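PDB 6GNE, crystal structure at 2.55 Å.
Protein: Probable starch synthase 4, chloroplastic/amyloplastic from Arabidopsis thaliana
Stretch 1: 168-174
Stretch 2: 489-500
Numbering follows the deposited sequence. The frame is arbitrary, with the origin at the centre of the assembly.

Stretch 1, residues 168-174: ARICFTC
Stretch 2 (489-500) QYEELYTRSVSR

From Arg-169 the chain runs as an extended strand (phi -90 to -123°, psi 118 to 148° over residues 169-174), roughly antiparallel to the helix that includes residues 489-499 and begins earlier in the chain, with 149° between their N-to-C directions and a closest axial approach of 9.2 Å. The helix is regular, with phi/psi near -63/-43° and i to i-4 hydrogen bonds such as Val-498 N to Tyr-494 O (3.0 Å). Because side chains alternate along the strand, Arg-169, Cys-171 and Thr-173 point toward the helix, whereas Ala-168 and Ile-170 point away and Phe-172 lies out of reach. The contact is small, burying 299 Å² over both sides.

Ala-168 precedes the strand and makes no contact. Arg-169 contributes most, with 84 Å² covered, and marks the register: Arg-169 CA lies 6.6 Å from Val-498 CA, the nearest such pair. Its side chain is bent (chi1 -103°, chi2 p, chi3 -102°, chi4 -78°), carrying Arg-169 CD to 3.9 Å from Val-498 N and the guanidinium to the C-terminal end of the helix. There Arg-169 NH1 donates a weak hydrogen bond to Ser-497 O (3.3 Å, 133°), and Arg-500 O lies over one guanidinium face, 4.2 Å from Arg-169 NH1. A cation suits this carbonyl-rich end. Ser-497 (chi1 t) also points toward the strand, beside the arginine side chain.

Two residues on, buried Cys-171 (chi1 t) meets the edge of the Tyr-494 ring: Cys-171 SG is 4.1 Å from Tyr-494 CE1 and 5.5 Å from the ring centroid. Tyr-494 (chi1 m, chi2 -9°) leaves the helix sideways, but its end comes nearer the strand, and the compact thiol fits against it.

Thr-173 (chi1 m) closes the series, Thr-173 OG1 lying 3.8 Å from Tyr-490 OH, near the plane of that ring. Tyr-490 (chi1 m, chi2 -86°) points toward the strand; both hydroxyls, though buried, are hydrogen-bonded elsewhere in the structure.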

ATOM      1  N   ALA A 168     -22.894 -10.382   8.382  1.00 71.89           N
ATOM      2  CA  ALA A 168     -21.530  -9.895   8.464  1.00 67.25           C
ATOM      3  C   ALA A 168     -21.314  -8.747   9.433  1.00 65.39           C
ATOM      4  O   ALA A 168     -22.179  -7.929   9.668  1.00 65.47           O
ATOM      5  CB  ALA A 168     -21.052  -9.487   7.087  1.00 65.95           C
ATOM      6  N   ARG A 169     -20.118  -8.729   9.998  1.00 64.20           N
ATOM      7  CA  ARG A 169     -19.504  -7.543  10.586  1.00 62.34           C
ATOM      8  C   ARG A 169     -18.687  -6.813   9.513  1.00 57.26           C
ATOM      9  O   ARG A 169     -18.087  -7.454   8.646  1.00 54.65           O
ATOM     10  CB  ARG A 169     -18.527  -7.950  11.676  1.00 64.25           C
ATOM     11  CG  ARG A 169     -18.976  -7.773  13.093  1.00 69.27           C
ATOM     12  CD  ARG A 169     -19.980  -8.796  13.540  1.00 72.48           C
ATOM     13  NE  ARG A 169     -21.313  -8.222  13.533  1.00 76.86           N
ATOM     14  CZ  ARG A 169     -21.801  -7.411  14.479  1.00 79.52           C
ATOM     15  NH1 ARG A 169     -21.028  -7.008  15.500  1.00 79.54           N
ATOM     16  NH2 ARG A 169     -23.069  -6.979  14.390  1.00 79.51           N
ATOM     17  N   ILE A 170     -18.620  -5.487   9.630  1.00 54.32           N
ATOM     18  CA  ILE A 170     -17.884  -4.647   8.683  1.00 50.26           C
ATOM     19  C   ILE A 170     -16.560  -4.205   9.298  1.00 47.74           C
ATOM     20  O   ILE A 170     -16.513  -3.692  10.428  1.00 48.11           O
ATOM     21  CB  ILE A 170     -18.714  -3.416   8.231  1.00 50.87           C
ATOM     22  CG1 ILE A 170     -20.117  -3.838   7.740  1.00 52.48           C
ATOM     23  CG2 ILE A 170     -17.994  -2.635   7.136  1.00 49.14           C
ATOM     24  CD1 ILE A 170     -20.110  -4.931   6.703  1.00 52.14           C
ATOM     25  N   CYS A 171     -15.480  -4.449   8.556  1.00 45.28           N
ATOM     26  CA  CYS A 171     -14.160  -3.945   8.896  1.00 42.98           C
ATOM     27  C   CYS A 171     -13.774  -2.933   7.830  1.00 40.82           C
ATOM     28  O   CYS A 171     -13.982  -3.145   6.625  1.00 39.52           O
ATOM     29  CB  CYS A 171     -13.148  -5.084   8.965  1.00 42.35           C
ATOM     30  SG  CYS A 171     -11.467  -4.641   9.510  1.00 42.40           S
ATOM     31  N   PHE A 172     -13.237  -1.808   8.287  1.00 40.06           N
ATOM     32  CA  PHE A 172     -12.703  -0.779   7.381  1.00 38.95           C
ATOM     33  C   PHE A 172     -11.249  -0.485   7.695  1.00 37.17           C
ATOM     34  O   PHE A 172     -10.911  -0.200   8.831  1.00 38.49           O
ATOM     35  CB  PHE A 172     -13.523   0.494   7.496  1.00 38.91           C
ATOM     36  CG  PHE A 172     -12.984   1.616   6.684  1.00 38.09           C
ATOM     37  CD1 PHE A 172     -12.995   1.548   5.320  1.00 37.99           C
ATOM     38  CD2 PHE A 172     -12.492   2.757   7.283  1.00 38.91           C
ATOM     39  CE1 PHE A 172     -12.507   2.576   4.548  1.00 37.33           C
ATOM     40  CE2 PHE A 172     -12.016   3.809   6.528  1.00 38.35           C
ATOM     41  CZ  PHE A 172     -12.019   3.710   5.151  1.00 37.96           C
ATOM     42  N   THR A 173     -10.387  -0.588   6.702  1.00 36.07           N
ATOM     43  CA  THR A 173      -8.998  -0.170   6.848  1.00 34.15           C
ATOM     44  C   THR A 173      -8.800   1.119   6.021  1.00 33.60           C
ATOM     45  O   THR A 173      -9.114   1.127   4.833  1.00 31.84           O
ATOM     46  CB  THR A 173      -8.046  -1.291   6.418  1.00 32.46           C
ATOM     47  OG1 THR A 173      -8.212  -2.413   7.283  1.00 31.81           O
ATOM     48  CG2 THR A 173      -6.575  -0.837   6.457  1.00 31.45           C
ATOM     49  N   CYS A 174      -8.340   2.203   6.665  1.00 34.57           N
ATOM     50  CA  CYS A 174      -7.801   3.373   5.918  1.00 35.73           C
ATOM     51  C   CYS A 174      -6.287   3.307   5.885  1.00 34.27           C
ATOM     52  O   CYS A 174      -5.626   3.332   6.954  1.00 33.63           O
ATOM     53  CB  CYS A 174      -8.248   4.723   6.503  1.00 37.97           C
ATOM     54  SG  CYS A 174      -7.861   6.100   5.381  1.00 38.04           S
ATOM     55  N   GLN A 489      -3.567 -10.542  14.546  1.00 47.20           N
ATOM     56  CA  GLN A 489      -4.286  -9.418  15.195  1.00 47.55           C
ATOM     57  C   GLN A 489      -5.604  -9.065  14.483  1.00 46.65           C
ATOM     58  O   GLN A 489      -6.607  -8.782  15.164  1.00 46.81           O
ATOM     59  CB  GLN A 489      -3.481  -8.146  15.295  1.00 47.10           C
ATOM     60  CG  GLN A 489      -2.177  -8.193  16.048  1.00 50.09           C
ATOM     61  CD  GLN A 489      -1.593  -6.787  16.197  1.00 49.65           C
ATOM     62  OE1 GLN A 489      -0.459  -6.493  15.759  1.00 49.22           O
ATOM     63  NE2 GLN A 489      -2.399  -5.895  16.778  1.00 50.13           N
ATOM     64  N   TYR A 490      -5.609  -9.075  13.147  1.00 44.51           N
ATOM     65  CA  TYR A 490      -6.852  -8.884  12.390  1.00 45.65           C
ATOM     66  C   TYR A 490      -7.873 -10.018  12.679  1.00 48.68           C
ATOM     67  O   TYR A 490      -9.062  -9.764  12.879  1.00 47.19           O
ATOM     68  CB  TYR A 490      -6.594  -8.775  10.873  1.00 42.98           C
ATOM     69  CG  TYR A 490      -6.165  -7.407  10.367  1.00 41.29           C
ATOM     70  CD1 TYR A 490      -7.099  -6.442  10.030  1.00 41.46           C
ATOM     71  CD2 TYR A 490      -4.833  -7.089  10.197  1.00 39.31           C
ATOM     72  CE1 TYR A 490      -6.716  -5.200   9.558  1.00 39.58           C
ATOM     73  CE2 TYR A 490      -4.448  -5.858   9.719  1.00 38.05           C
ATOM     74  CZ  TYR A 490      -5.387  -4.912   9.401  1.00 38.13           C
ATOM     75  OH  TYR A 490      -4.994  -3.675   8.936  1.00 35.55           O
ATOM     76  N   GLU A 491      -7.379 -11.255  12.696  1.00 51.96           N
ATOM     77  CA  GLU A 491      -8.190 -12.427  12.984  1.00 55.92           C
ATOM     78  C   GLU A 491      -8.900 -12.296  14.338  1.00 58.67           C
ATOM     79  O   GLU A 491     -10.117 -12.604  14.444  1.00 58.74           O
ATOM     80  CB  GLU A 491      -7.315 -13.687  12.924  1.00 57.80           C
ATOM     81  CG  GLU A 491      -7.993 -15.008  13.322  1.00 61.20           C
ATOM     82  CD  GLU A 491      -7.014 -16.169  13.445  1.00 62.90           C
ATOM     83  OE1 GLU A 491      -7.232 -17.210  12.803  1.00 64.56           O
ATOM     84  OE2 GLU A 491      -6.006 -16.057  14.172  1.00 64.80           O
ATOM     85  N   GLU A 492      -8.147 -11.866  15.367  1.00 60.81           N
ATOM     86  CA  GLU A 492      -8.696 -11.652  16.724  1.00 64.29           C
ATOM     87  C   GLU A 492      -9.740 -10.539  16.759  1.00 61.94           C
ATOM     88  O   GLU A 492     -10.694 -10.650  17.514  1.00 63.53           O
ATOM     89  CB  GLU A 492      -7.597 -11.405  17.780  1.00 68.47           C
ATOM     90  CG  GLU A 492      -6.766 -12.660  18.119  1.00 74.38           C
ATOM     91  CD  GLU A 492      -5.439 -12.406  18.890  1.00 79.52           C
ATOM     92  OE1 GLU A 492      -4.978 -11.224  19.019  1.00 81.79           O
ATOM     93  OE2 GLU A 492      -4.845 -13.422  19.369  1.00 80.86           O
ATOM     94  N   LEU A 493      -9.572  -9.497  15.933  1.00 57.35           N
ATOM     95  CA  LEU A 493     -10.603  -8.474  15.776  1.00 55.24           C
ATOM     96  C   LEU A 493     -11.855  -9.024  15.110  1.00 55.33           C
ATOM     97  O   LEU A 493     -12.961  -8.722  15.560  1.00 56.75           O
ATOM     98  CB  LEU A 493     -10.082  -7.253  15.022  1.00 52.09           C
ATOM     99  CG  LEU A 493      -8.987  -6.426  15.705  1.00 51.76           C
ATOM    100  CD1 LEU A 493      -8.365  -5.452  14.705  1.00 49.28           C
ATOM    101  CD2 LEU A 493      -9.437  -5.698  16.984  1.00 52.84           C
ATOM    102  N   TYR A 494     -11.675  -9.834  14.064  1.00 54.22           N
ATOM    103  CA  TYR A 494     -12.789 -10.488  13.363  1.00 54.78           C
ATOM    104  C   TYR A 494     -13.614 -11.392  14.275  1.00 58.94           C
ATOM    105  O   TYR A 494     -14.841 -11.266  14.326  1.00 60.60           O
ATOM    106  CB  TYR A 494     -12.295 -11.361  12.203  1.00 52.58           C
ATOM    107  CG  TYR A 494     -11.656 -10.688  10.996  1.00 50.34           C
ATOM    108  CD1 TYR A 494     -11.663  -9.299  10.808  1.00 48.66           C
ATOM    109  CD2 TYR A 494     -11.065 -11.471  10.011  1.00 49.39           C
ATOM    110  CE1 TYR A 494     -11.076  -8.721   9.696  1.00 46.33           C
ATOM    111  CE2 TYR A 494     -10.482 -10.908   8.906  1.00 47.80           C
ATOM    112  CZ  TYR A 494     -10.496  -9.532   8.750  1.00 46.75           C
ATOM    113  OH  TYR A 494      -9.923  -9.006   7.628  1.00 44.98           O
ATOM    114  N   THR A 495     -12.945 -12.324  14.957  1.00 61.73           N
ATOM    115  CA  THR A 495     -13.631 -13.262  15.864  1.00 66.23           C
ATOM    116  C   THR A 495     -14.325 -12.543  17.018  1.00 68.21           C
ATOM    117  O   THR A 495     -15.461 -12.860  17.318  1.00 72.32           O
ATOM    118  CB  THR A 495     -12.697 -14.357  16.424  1.00 68.65           C
ATOM    119  OG1 THR A 495     -11.494 -13.762  16.916  1.00 70.92           O
ATOM    120  CG2 THR A 495     -12.351 -15.387  15.357  1.00 67.71           C
ATOM    121  N   ARG A 496     -13.665 -11.569  17.639  1.00 69.13           N
ATOM    122  CA  ARG A 496     -14.229 -10.835  18.776  1.00 72.26           C
ATOM    123  C   ARG A 496     -15.456 -10.037  18.378  1.00 71.99           C
ATOM    124  O   ARG A 496     -16.414  -9.961  19.163  1.00 76.78           O
ATOM    125  CB  ARG A 496     -13.186  -9.929  19.427  1.00 74.08           C
ATOM    126  CG  ARG A 496     -13.579  -9.248  20.733  1.00 79.61           C
ATOM    127  CD  ARG A 496     -12.364  -8.920  21.617  1.00 84.36           C
ATOM    128  NE  ARG A 496     -11.498  -7.838  21.073  1.00 86.27           N
ATOM    129  CZ  ARG A 496     -10.208  -7.930  20.705  1.00 85.57           C
ATOM    130  NH1 ARG A 496      -9.500  -9.067  20.808  1.00 86.93           N
ATOM    131  NH2 ARG A 496      -9.597  -6.841  20.225  1.00 82.81           N
ATOM    132  N   SER A 497     -15.461  -9.500  17.161  1.00 67.80           N
ATOM    133  CA  SER A 497     -16.641  -8.807  16.642  1.00 67.55           C
ATOM    134  C   SER A 497     -17.813  -9.744  16.294  1.00 69.92           C
ATOM    135  O   SER A 497     -18.961  -9.421  16.558  1.00 69.48           O
ATOM    136  CB  SER A 497     -16.274  -7.981  15.424  1.00 63.74           C
ATOM    137  OG  SER A 497     -17.270  -7.017  15.183  1.00 64.08           O
ATOM    138  N   VAL A 498     -17.499 -10.891  15.691  1.00 73.03           N
ATOM    139  CA  VAL A 498     -18.494 -11.929  15.385  1.00 76.95           C
ATOM    140  C   VAL A 498     -19.175 -12.432  16.659  1.00 81.06           C
ATOM    141  O   VAL A 498     -20.404 -12.579  16.687  1.00 81.60           O
ATOM    142  CB  VAL A 498     -17.860 -13.112  14.592  1.00 76.08           C
ATOM    143  CG1 VAL A 498     -18.770 -14.351  14.564  1.00 77.44           C
ATOM    144  CG2 VAL A 498     -17.518 -12.661  13.177  1.00 72.11           C
ATOM    145  N   SER A 499     -18.385 -12.658  17.718  1.00 84.12           N
ATOM    146  CA  SER A 499     -18.955 -13.212  18.953  1.00 88.90           C
ATOM    147  C   SER A 499     -19.934 -12.170  19.537  1.00 90.70           C
ATOM    148  O   SER A 499     -21.095 -12.483  19.747  1.00 94.41           O
ATOM    149  CB  SER A 499     -17.878 -13.669  19.938  1.00 89.30           C
ATOM    150  OG  SER A 499     -17.524 -12.630  20.807  1.00 89.99           O
ATOM    151  N   ARG A 500     -19.452 -10.934  19.734  1.00 90.00           N
ATOM    152  CA  ARG A 500     -20.244  -9.763  20.216  1.00 89.55           C
ATOM    153  C   ARG A 500     -21.622  -9.541  19.534  1.00 88.94           C
ATOM    154  O   ARG A 500     -21.860  -9.946  18.392  1.00 85.68           O
ATOM    155  CB  ARG A 500     -19.392  -8.469  20.107  1.00 85.79           C
TER